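Local coordinates for hexapeptide transferase family protein (Anaplasma phagocytophilum, PDB 3IXC) that probably acts as a transferase, and binds magnesium through histidines of its left-handed parallel beta-helix, a fold shared with gamma-carbonic anhydrases, at residues Gly116-Val121 with Met133-Leu139; Ile73-Thr79 with Thr96-Phe101. One frame throughout, in Å; residues are numbered along the deposited sequence.

Contact 1: residues Gly116-Val121 with Met133-Leu139; sequences GNNAFV and MEEGSML
The ring of F120 meets the thioether of M138 obliquely: SD of M138 stands 4.3 Å from the centroid of the F120 ring, 35° off its normal, and comes nearest at CD2. Both side chains leave the same face of neighbouring strands with CG anti to the backbone N, which lays them side by side in a Met-aromatic contact. Helix 170-188 meets F120 through L176 and S179, while M168 and L156 touch M138.

The strands pair in parallel, as successive coils of a left-handed beta-helix do at one corner. L139 N donates almost straight to F120 O (2.9 Å, 167° at the hydrogen), and F120 N donates to S137 O. Each coil rounds its corner through a type II turn, G116-A119 stacked on E134-S137, with G136 N bonded to N117 O at 2.8 Å. G116 N donates to M133 O, and the CA of G116 lies 4.0 Å from E135 N. S137 OG ties its own turn together by donating to E134 O (2.7 Å).

Inside, V121 CG2 rests 3.7 Å from SD of M133, and a bend at chi3 carries CE of M133 to 3.6 Å from F120 O. Outside, one water donates to both N118 OD1 and E135 OE2, while N118 ND2 is held by Q177 and by the F101 carbonyl.

Contact 2: residues Ile73-Thr79 with Thr96-Phe101; sequences IEVGEGT and TVIGKF
I73-V75 and T96-I98 run parallel, their axes 4.8 Å apart and 3° from alignment, with E74 gripping the neighbouring strand twice: its N donates to T96 O, and its O accepts from I98 N at 2.8 Å. Beyond the strands G76 N donates to I98 O from above the carbonyl plane, with a weaker second bond to G99 O.

On the outer face E74 lies alongside V97, its OE1 resting 3.7 Å from CG1 of V97, while OE2 forms a salt bridge with K72. On the opposite face I73, T96, V75 and I98 point inward, where I81 touches both V75 and I98. The methyls T79 CG2 and I98 CG2 meet at 3.9 Å, their side chains crossing at about a right angle. The threonine's OG1, placed beside its own backbone N, donates to G99 O at 2.7 Å.

At the corner, the type II turn G76-T79 places the E77 carbonyl against F101. Its oxygen accepts F101 N in the carbonyl plane and also sits 4.1 Å above the F101 ring, over its centre. The carboxylate of E77 runs beside the same ring, its plane turned 51° from it and OE2 3.8 Å from CZ. With CG beside its backbone N (chi1 -54°), F101 brings its ring back over the turn, where helix 170-188 packs on it through A180 and I184. G99 O is gripped chiefly by the T79 hydroxyl, with G76 N adding a weak bond, so a side chain takes over where regular strand pairing ends.

In the fold
Both contacts join successive coils of one left-handed beta-helix, mostly apolar inside and mixed apolar and charged outside. Contact 2 is centred about 7 Å from the centre of the chain and contact 1 about 10 Å, each with buried inner residues and one exposed residue, K100 and E135 respectively. Contact 2 runs from paired strands into a corner, contact 1 from one corner into the next wall. Sulfur from M133 and M138 marks contact 1; contact 2 relies on branched aliphatics and a threonine hydroxyl. Helix 170-188 packs against F120 and F101. The two meet directly: N117 OD1 accepts K100 N. The side chain of T96 lies about 6 Å from that of H111, a magnesium ligand.

Contact 1: residues Gly116-Val121 with Met133-Leu139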
ATOM      1  N   GLY A 116      -8.826 -17.270 -11.392  1.00  9.21           N
ATOM      2  CA  GLY A 116     -10.032 -18.058 -11.634  1.00  9.58           C
ATOM      3  C   GLY A 116     -11.071 -17.852 -10.556  1.00  9.39           C
ATOM      4  O   GLY A 116     -10.793 -17.262  -9.502  1.00  8.88           O
ATOM      5  N   ASN A 117     -12.285 -18.342 -10.806  1.00  9.20           N
ATOM      6  CA  ASN A 117     -13.350 -18.228  -9.810  1.00  9.26           C
ATOM      7  C   ASN A 117     -12.898 -18.777  -8.466  1.00  9.26           C
ATOM      8  O   ASN A 117     -12.204 -19.791  -8.408  1.00  9.04           O
ATOM      9  CB  ASN A 117     -14.603 -18.989 -10.242  1.00  9.48           C
ATOM     10  CG  ASN A 117     -15.132 -18.544 -11.587  1.00 10.18           C
ATOM     11  OD1 ASN A 117     -14.870 -17.428 -12.049  1.00 10.40           O
ATOM     12  ND2 ASN A 117     -15.896 -19.426 -12.230  1.00 10.40           N
ATOM     13  N   ASN A 118     -13.300 -18.100  -7.396  1.00  8.87           N
ATOM     14  CA  ASN A 118     -12.995 -18.528  -6.025  1.00  9.19           C
ATOM     15  C   ASN A 118     -11.508 -18.515  -5.672  1.00  8.82           C
ATOM     16  O   ASN A 118     -11.125 -19.104  -4.661  1.00  9.60           O
ATOM     17  CB  ASN A 118     -13.550 -19.935  -5.721  1.00  9.20           C
ATOM     18  CG  ASN A 118     -15.044 -19.960  -5.391  1.00 12.09           C
ATOM     19  OD1 ASN A 118     -15.695 -20.976  -5.626  1.00 15.21           O
ATOM     20  ND2 ASN A 118     -15.576 -18.886  -4.800  1.00 11.58           N
ATOM     21  N   ALA A 119     -10.674 -17.866  -6.487  1.00  8.53           N
ATOM     22  CA  ALA A 119      -9.280 -17.607  -6.093  1.00  8.84           C
ATOM     23  C   ALA A 119      -9.256 -16.695  -4.868  1.00  8.95           C
ATOM     24  O   ALA A 119     -10.157 -15.859  -4.684  1.00  9.01           O
ATOM     25  CB  ALA A 119      -8.494 -16.973  -7.233  1.00  8.71           C
ATOM     26  N   PHE A 120      -8.238 -16.860  -4.029  1.00  8.55           N
ATOM     27  CA  PHE A 120      -8.129 -16.099  -2.782  1.00  8.82           C
ATOM     28  C   PHE A 120      -6.701 -15.594  -2.705  1.00  8.56           C
ATOM     29  O   PHE A 120      -5.753 -16.387  -2.630  1.00  8.43           O
ATOM     30  CB  PHE A 120      -8.465 -16.995  -1.581  1.00  8.50           C
ATOM     31  CG  PHE A 120      -8.578 -16.267  -0.259  1.00 10.20           C
ATOM     32  CD1 PHE A 120      -9.823 -16.112   0.353  1.00 12.33           C
ATOM     33  CD2 PHE A 120      -7.450 -15.753   0.380  1.00 12.27           C
ATOM     34  CE1 PHE A 120      -9.948 -15.452   1.578  1.00 12.56           C
ATOM     35  CE2 PHE A 120      -7.562 -15.082   1.622  1.00 12.63           C
ATOM     36  CZ  PHE A 120      -8.811 -14.940   2.220  1.00 12.78           C
ATOM     37  N   VAL A 121      -6.552 -14.274  -2.740  1.00  8.22           N
ATOM     38  CA  VAL A 121      -5.227 -13.651  -2.691  1.00  8.54           C
ATOM     39  C   VAL A 121      -5.065 -12.988  -1.337  1.00  8.82           C
ATOM     40  O   VAL A 121      -5.751 -12.009  -1.026  1.00  9.00           O
ATOM     41  CB  VAL A 121      -5.041 -12.608  -3.821  1.00  8.57           C
ATOM     42  CG1 VAL A 121      -3.641 -11.984  -3.751  1.00  9.23           C
ATOM     43  CG2 VAL A 121      -5.265 -13.239  -5.183  1.00  9.56           C
ATOM     44  N   MET A 133      -3.836 -17.861 -11.358  1.00  9.61           N
ATOM     45  CA  MET A 133      -4.390 -18.680 -10.293  1.00  9.26           C
ATOM     46  C   MET A 133      -5.596 -19.416 -10.863  1.00  9.82           C
ATOM     47  O   MET A 133      -6.537 -18.794 -11.368  1.00 10.12           O
ATOM     48  CB  MET A 133      -4.779 -17.834  -9.077  1.00  9.38           C
ATOM     49  CG  MET A 133      -3.566 -17.252  -8.362  1.00  9.47           C
ATOM     50  SD  MET A 133      -3.994 -16.331  -6.881  1.00 11.71           S
ATOM     51  CE  MET A 133      -4.564 -17.659  -5.814  1.00 10.91           C
ATOM     52  N   GLU A 134      -5.548 -20.744 -10.826  1.00  9.53           N
ATOM     53  CA  GLU A 134      -6.683 -21.531 -11.286  1.00 10.10           C
ATOM     54  C   GLU A 134      -7.851 -21.382 -10.314  1.00  9.72           C
ATOM     55  O   GLU A 134      -7.690 -20.874  -9.202  1.00  9.82           O
ATOM     56  CB  GLU A 134      -6.288 -23.000 -11.448  1.00  9.79           C
ATOM     57  CG  GLU A 134      -5.234 -23.208 -12.543  1.00 11.63           C
ATOM     58  CD  GLU A 134      -4.980 -24.667 -12.842  1.00 13.19           C
ATOM     59  OE1 GLU A 134      -5.385 -25.541 -12.037  1.00 12.84           O
ATOM     60  OE2 GLU A 134      -4.367 -24.942 -13.901  1.00 15.46           O
ATOM     61  N   GLU A 135      -9.035 -21.804 -10.751  1.00 10.36           N
ATOM     62  CA  GLU A 135     -10.221 -21.767  -9.904  1.00 10.81           C
ATOM     63  C   GLU A 135      -9.916 -22.394  -8.539  1.00 10.62           C
ATOM     64  O   GLU A 135      -9.277 -23.442  -8.463  1.00 10.32           O
ATOM     65  CB  GLU A 135     -11.372 -22.507 -10.607  1.00 11.46           C
ATOM     66  CG  GLU A 135     -12.614 -22.771  -9.756  1.00 15.79           C
ATOM     67  CD  GLU A 135     -12.468 -23.957  -8.804  1.00 18.24           C
ATOM     68  OE1 GLU A 135     -11.876 -24.994  -9.195  1.00 22.17           O
ATOM     69  OE2 GLU A 135     -12.962 -23.852  -7.662  1.00 21.43           O
ATOM     70  N   GLY A 136     -10.361 -21.749  -7.464  1.00  9.62           N
ATOM     71  CA  GLY A 136     -10.289 -22.367  -6.138  1.00  9.37           C
ATOM     72  C   GLY A 136      -8.885 -22.639  -5.628  1.00  9.50           C
ATOM     73  O   GLY A 136      -8.625 -23.684  -5.025  1.00  8.95           O
ATOM     74  N   SER A 137      -7.989 -21.687  -5.871  1.00  9.34           N
ATOM     75  CA  SER A 137      -6.606 -21.737  -5.394  1.00  9.27           C
ATOM     76  C   SER A 137      -6.345 -20.553  -4.465  1.00  9.46           C
ATOM     77  O   SER A 137      -7.135 -19.607  -4.422  1.00  9.40           O
ATOM     78  CB  SER A 137      -5.626 -21.723  -6.574  1.00  9.43           C
ATOM     79  OG  SER A 137      -5.740 -20.521  -7.327  1.00 10.68           O
ATOM     80  N   MET A 138      -5.241 -20.600  -3.724  1.00  8.86           N
ATOM     81  CA  MET A 138      -4.978 -19.572  -2.720  1.00  8.81           C
ATOM     82  C   MET A 138      -3.515 -19.180  -2.617  1.00  8.84           C
ATOM     83  O   MET A 138      -2.629 -20.021  -2.765  1.00  8.82           O
ATOM     84  CB  MET A 138      -5.487 -20.025  -1.345  1.00  9.45           C
ATOM     85  CG  MET A 138      -5.328 -18.968  -0.261  1.00  9.97           C
ATOM     86  SD  MET A 138      -6.357 -19.232   1.189  1.00 17.68           S
ATOM     87  CE  MET A 138      -5.650 -20.679   1.846  1.00 12.67           C
ATOM     88  N   LEU A 139      -3.302 -17.888  -2.365  1.00  8.59           N
ATOM     89  CA  LEU A 139      -1.994 -17.341  -2.083  0.50  8.70           C
ATOM     90  C   LEU A 139      -2.015 -16.828  -0.642  1.00  8.81           C
ATOM     91  O   LEU A 139      -2.932 -16.088  -0.260  1.00  9.51           O
ATOM     92  CB  LEU A 139      -1.724 -16.204  -3.067  0.50  8.82           C
ATOM     93  CG  LEU A 139      -0.306 -15.719  -3.329  0.50  8.12           C
ATOM     94  CD1 LEU A 139       0.584 -16.856  -3.805  0.50  7.28           C
ATOM     95  CD2 LEU A 139      -0.355 -14.593  -4.351  0.50  7.40           C
TER
HETATM   96  O   HOH W   1     -15.405 -22.348  -8.170  1.00 29.11           O

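Contact 2: residues Ile73-Thr79 with Thr96-Phe101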
ATOM      1  N   ILE A  73      -9.282  -4.452 -17.592  1.00 10.37           N
ATOM      2  CA  ILE A  73      -9.431  -5.169 -16.335  1.00 10.04           C
ATOM      3  C   ILE A  73     -10.868  -5.675 -16.267  1.00 10.11           C
ATOM      4  O   ILE A  73     -11.807  -4.914 -16.473  1.00 10.27           O
ATOM      5  CB  ILE A  73      -9.132  -4.261 -15.124  1.00  9.57           C
ATOM      6  CG1 ILE A  73      -7.686  -3.744 -15.173  1.00  8.74           C
ATOM      7  CG2 ILE A  73      -9.380  -5.011 -13.801  1.00 10.17           C
ATOM      8  CD1 ILE A  73      -7.417  -2.544 -14.245  1.00  8.95           C
ATOM      9  N   GLU A  74     -11.029  -6.964 -15.982  1.00 10.17           N
ATOM     10  CA  GLU A  74     -12.359  -7.548 -15.825  1.00 10.26           C
ATOM     11  C   GLU A  74     -12.484  -8.085 -14.414  1.00  9.95           C
ATOM     12  O   GLU A  74     -11.594  -8.788 -13.935  1.00 10.35           O
ATOM     13  CB  GLU A  74     -12.581  -8.664 -16.841  1.00 10.36           C
ATOM     14  CG  GLU A  74     -12.525  -8.184 -18.299  1.00 13.91           C
ATOM     15  CD  GLU A  74     -12.687  -9.308 -19.303  1.00 18.36           C
ATOM     16  OE1 GLU A  74     -12.533 -10.492 -18.924  1.00 20.47           O
ATOM     17  OE2 GLU A  74     -12.976  -9.008 -20.480  1.00 21.52           O
ATOM     18  N   VAL A  75     -13.575  -7.721 -13.743  1.00  9.43           N
ATOM     19  CA  VAL A  75     -13.835  -8.183 -12.386  1.00  9.18           C
ATOM     20  C   VAL A  75     -15.196  -8.873 -12.345  1.00  9.08           C
ATOM     21  O   VAL A  75     -16.237  -8.235 -12.546  1.00  9.39           O
ATOM     22  CB  VAL A  75     -13.808  -7.013 -11.379  1.00  9.20           C
ATOM     23  CG1 VAL A  75     -14.088  -7.514  -9.956  1.00 10.20           C
ATOM     24  CG2 VAL A  75     -12.459  -6.255 -11.447  1.00  9.75           C
ATOM     25  N   GLY A  76     -15.179 -10.173 -12.067  1.00  8.51           N
ATOM     26  CA  GLY A  76     -16.394 -10.981 -12.110  1.00  8.64           C
ATOM     27  C   GLY A  76     -17.362 -10.740 -10.963  1.00  8.99           C
ATOM     28  O   GLY A  76     -17.029 -10.095  -9.965  1.00  8.91           O
ATOM     29  N   GLU A  77     -18.572 -11.271 -11.133  1.00  8.84           N
ATOM     30  CA  GLU A  77     -19.632 -11.234 -10.129  1.00  8.87           C
ATOM     31  C   GLU A  77     -19.136 -11.673  -8.750  1.00  8.86           C
ATOM     32  O   GLU A  77     -18.412 -12.661  -8.638  1.00  8.52           O
ATOM     33  CB  GLU A  77     -20.779 -12.158 -10.571  1.00  9.59           C
ATOM     34  CG  GLU A  77     -21.813 -12.440  -9.494  1.00 11.15           C
ATOM     35  CD  GLU A  77     -22.858 -13.474  -9.907  1.00 12.69           C
ATOM     36  OE1 GLU A  77     -22.793 -13.997 -11.044  1.00 15.87           O
ATOM     37  OE2 GLU A  77     -23.744 -13.768  -9.086  1.00 14.59           O
ATOM     38  N   GLY A  78     -19.536 -10.937  -7.710  1.00  8.29           N
ATOM     39  CA  GLY A  78     -19.340 -11.375  -6.326  1.00  7.97           C
ATOM     40  C   GLY A  78     -17.906 -11.314  -5.832  1.00  7.90           C
ATOM     41  O   GLY A  78     -17.576 -11.917  -4.816  1.00  8.10           O
ATOM     42  N   THR A  79     -17.060 -10.584  -6.555  1.00  7.26           N
ATOM     43  CA  THR A  79     -15.649 -10.457  -6.197  1.00  7.51           C
ATOM     44  C   THR A  79     -15.395  -9.220  -5.350  1.00  7.56           C
ATOM     45  O   THR A  79     -15.953  -8.149  -5.620  1.00  7.70           O
ATOM     46  CB  THR A  79     -14.784 -10.478  -7.475  1.00  7.69           C
ATOM     47  OG1 THR A  79     -14.757 -11.825  -7.971  1.00  7.81           O
ATOM     48  CG2 THR A  79     -13.339  -9.996  -7.226  1.00  7.60           C
ATOM     49  N   THR A  96      -5.892  -8.004 -17.265  1.00 12.03           N
ATOM     50  CA  THR A  96      -6.130  -8.597 -15.950  1.00 10.87           C
ATOM     51  C   THR A  96      -7.561  -9.112 -15.926  1.00 10.72           C
ATOM     52  O   THR A  96      -8.506  -8.331 -16.073  1.00 10.81           O
ATOM     53  CB  THR A  96      -5.926  -7.574 -14.817  1.00 11.17           C
ATOM     54  OG1 THR A  96      -4.602  -7.040 -14.906  1.00 11.17           O
ATOM     55  CG2 THR A  96      -6.111  -8.230 -13.440  1.00 10.28           C
ATOM     56  N   VAL A  97      -7.706 -10.424 -15.770  1.00  9.89           N
ATOM     57  CA  VAL A  97      -9.023 -11.063 -15.786  1.00  9.60           C
ATOM     58  C   VAL A  97      -9.220 -11.720 -14.432  1.00  9.18           C
ATOM     59  O   VAL A  97      -8.477 -12.629 -14.065  1.00  9.04           O
ATOM     60  CB  VAL A  97      -9.149 -12.102 -16.918  1.00  9.75           C
ATOM     61  CG1 VAL A  97     -10.517 -12.803 -16.850  1.00 10.41           C
ATOM     62  CG2 VAL A  97      -8.956 -11.431 -18.286  1.00  9.64           C
ATOM     63  N   ILE A  98     -10.197 -11.212 -13.688  1.00  8.70           N
ATOM     64  CA  ILE A  98     -10.501 -11.699 -12.343  1.00  8.42           C
ATOM     65  C   ILE A  98     -11.894 -12.304 -12.384  1.00  8.17           C
ATOM     66  O   ILE A  98     -12.853 -11.656 -12.826  1.00  8.46           O
ATOM     67  CB  ILE A  98     -10.412 -10.559 -11.301  1.00  8.24           C
ATOM     68  CG1 ILE A  98      -8.999  -9.955 -11.310  1.00  8.76           C
ATOM     69  CG2 ILE A  98     -10.767 -11.075  -9.896  1.00  7.97           C
ATOM     70  CD1 ILE A  98      -8.873  -8.585 -10.647  1.00  8.74           C
ATOM     71  N   GLY A  99     -11.988 -13.561 -11.960  1.00  7.88           N
ATOM     72  CA  GLY A  99     -13.233 -14.325 -12.065  1.00  7.90           C
ATOM     73  C   GLY A  99     -14.262 -13.958 -11.013  1.00  8.02           C
ATOM     74  O   GLY A  99     -14.217 -12.865 -10.430  1.00  7.96           O
ATOM     75  N   LYS A 100     -15.186 -14.888 -10.783  1.00  7.77           N
ATOM     76  CA  LYS A 100     -16.316 -14.696  -9.884  1.00  7.80           C
ATOM     77  C   LYS A 100     -15.972 -15.141  -8.471  1.00  7.69           C
ATOM     78  O   LYS A 100     -15.227 -16.096  -8.282  1.00  7.75           O
ATOM     79  CB  LYS A 100     -17.514 -15.516 -10.370  1.00  8.15           C
ATOM     80  CG  LYS A 100     -17.961 -15.218 -11.777  1.00 10.03           C
ATOM     81  CD  LYS A 100     -19.145 -16.112 -12.103  1.00 13.83           C
ATOM     82  CE  LYS A 100     -19.508 -16.062 -13.566  1.00 17.31           C
ATOM     83  NZ  LYS A 100     -20.596 -17.039 -13.862  1.00 20.10           N
ATOM     84  N   PHE A 101     -16.537 -14.453  -7.480  1.00  7.09           N
ATOM     85  CA  PHE A 101     -16.391 -14.848  -6.068  1.00  7.18           C
ATOM     86  C   PHE A 101     -14.933 -14.972  -5.638  1.00  7.56           C
ATOM     87  O   PHE A 101     -14.565 -15.865  -4.873  1.00  7.68           O
ATOM     88  CB  PHE A 101     -17.212 -16.121  -5.783  1.00  6.91           C
ATOM     89  CG  PHE A 101     -18.650 -15.987  -6.180  1.00  7.38           C
ATOM     90  CD1 PHE A 101     -19.508 -15.149  -5.467  1.00  7.25           C
ATOM     91  CD2 PHE A 101     -19.140 -16.669  -7.289  1.00  7.87           C
ATOM     92  CE1 PHE A 101     -20.847 -15.004  -5.849  1.00  7.78           C
ATOM     93  CE2 PHE A 101     -20.468 -16.530  -7.677  1.00  8.90           C
ATOM     94  CZ  PHE A 101     -21.324 -15.702  -6.955  1.00  8.07           C
TER